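Local coordinates for oxetanocin-like protein (Pyrococcus furiosus, PDB 1XX7) that probably removes the phosphate from 2'-deoxyribonucleoside 5'-monophosphates as a homodimeric, metal-dependent hydrolase of the HD-domain family, at the interface of chains A and B. Numbering follows the deposited sequence. Chains: chain A/B, oxetanocin-like protein.

The interface of chains A and B. Residues chain A 66, 69-70, 73; chain B 46-47, 50, 69.
With CG set beside its own backbone N (chi1 -69°) and the chain extended from there on, the side chain of A:Lys70 leaves helix 65-74 and runs its methylenes across B:Leu50 at about a right angle. B:Leu50 turns CG the other way, anti to the backbone N (chi1 172°), which, with chi2 at 61°, carries CD1 to 3.8 Å from CG of A:Lys70; CE lies almost as near the same methyl. The lysine therefore works here through its aliphatic stem, while its amine NZ turns to the carboxylate OE2 of A:Glu66 on its own chain in a long salt bridge, 3.9 Å. Shortening this side chain to an alanine would probably strip the cover from CD1 of B:Leu50 and leave A:Glu66 without its charged mate.

B:Leu69 forks over the same helix: its CD1 sits 4.0 Å from CG of A:Lys70, and its CD2 meets CD1 of A:Ile73. The same CD1 of B:Leu69 also packs on CB of A:Leu69, and CD1 of A:Leu69 on CB of B:Leu69, the two leucines running antiparallel alongside one another. The same CD1 of A:Ile73 also nears B:Ala46, and the other branch, CG2, lies 4.0 Å from CA of B:Phe47 and about equally near the ring carbon CD1. Helix 65-74 of one chain is thus packed against helices 38-58 and 65-74 of its partner, an apolar patch that, with its two-fold twin, helps hold the homodimer together.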
# COMPACT_ATOMS: atom_id res chain seq x y z
N GLU A 66 -35.22 -8.39 7.99
CA GLU A 66 -34.49 -8.34 9.22
C GLU A 66 -33.54 -9.50 9.34
O GLU A 66 -32.32 -9.28 9.54
CB GLU A 66 -35.44 -8.36 10.42
CG GLU A 66 -34.73 -8.28 11.72
CD GLU A 66 -35.63 -8.10 12.90
OE1 GLU A 66 -36.77 -7.62 12.74
OE2 GLU A 66 -35.19 -8.42 14.00
N LEU A 69 -30.63 -9.38 6.62
CA LEU A 69 -29.59 -8.41 6.95
C LEU A 69 -28.75 -8.88 8.11
O LEU A 69 -27.50 -8.73 8.07
CB LEU A 69 -30.17 -7.01 7.22
CG LEU A 69 -31.01 -6.42 6.10
CD1 LEU A 69 -31.65 -5.06 6.54
CD2 LEU A 69 -30.20 -6.27 4.84
N LYS A 70 -29.35 -9.50 9.13
CA LYS A 70 -28.50 -10.04 10.21
C LYS A 70 -27.53 -11.10 9.66
O LYS A 70 -26.37 -11.14 10.04
CB LYS A 70 -29.31 -10.67 11.33
CG LYS A 70 -30.13 -9.76 12.19
CD LYS A 70 -30.87 -10.59 13.23
CE LYS A 70 -31.75 -9.75 14.11
NZ LYS A 70 -32.18 -10.50 15.37
N ILE A 73 -24.56 -9.60 7.70
CA ILE A 73 -23.65 -9.01 8.65
C ILE A 73 -22.77 -10.02 9.34
O ILE A 73 -21.55 -9.81 9.44
CB ILE A 73 -24.39 -8.14 9.70
CG1 ILE A 73 -24.94 -6.90 9.03
CG2 ILE A 73 -23.43 -7.69 10.83
CD1 ILE A 73 -26.04 -6.24 9.83
N ALA B 46 -22.87 -1.13 11.15
CA ALA B 46 -23.97 -2.07 11.02
C ALA B 46 -23.91 -3.17 12.07
O ALA B 46 -24.95 -3.56 12.62
CB ALA B 46 -24.02 -2.66 9.61
N PHE B 47 -22.69 -3.67 12.35
CA PHE B 47 -22.51 -4.70 13.38
C PHE B 47 -22.83 -4.18 14.79
O PHE B 47 -23.48 -4.89 15.61
CB PHE B 47 -21.07 -5.25 13.35
CG PHE B 47 -20.82 -6.30 14.42
CD1 PHE B 47 -21.33 -7.57 14.29
CD2 PHE B 47 -20.10 -6.00 15.58
CE1 PHE B 47 -21.14 -8.55 15.29
CE2 PHE B 47 -19.86 -6.97 16.56
CZ PHE B 47 -20.38 -8.25 16.42
N LEU B 50 -26.51 -3.62 15.28
CA LEU B 50 -27.19 -4.89 15.60
C LEU B 50 -27.07 -5.28 17.08
O LEU B 50 -28.06 -5.69 17.71
CB LEU B 50 -26.62 -6.01 14.72
CG LEU B 50 -27.07 -7.43 15.04
CD1 LEU B 50 -28.60 -7.53 14.89
CD2 LEU B 50 -26.40 -8.35 14.10
N LEU B 69 -30.91 -1.40 11.00
CA LEU B 69 -29.95 -2.05 10.13
C LEU B 69 -29.93 -1.46 8.73
O LEU B 69 -28.86 -1.24 8.19
CB LEU B 69 -30.15 -3.59 10.06
CG LEU B 69 -29.98 -4.39 11.36
CD1 LEU B 69 -30.25 -5.89 11.14
CD2 LEU B 69 -28.63 -4.17 11.99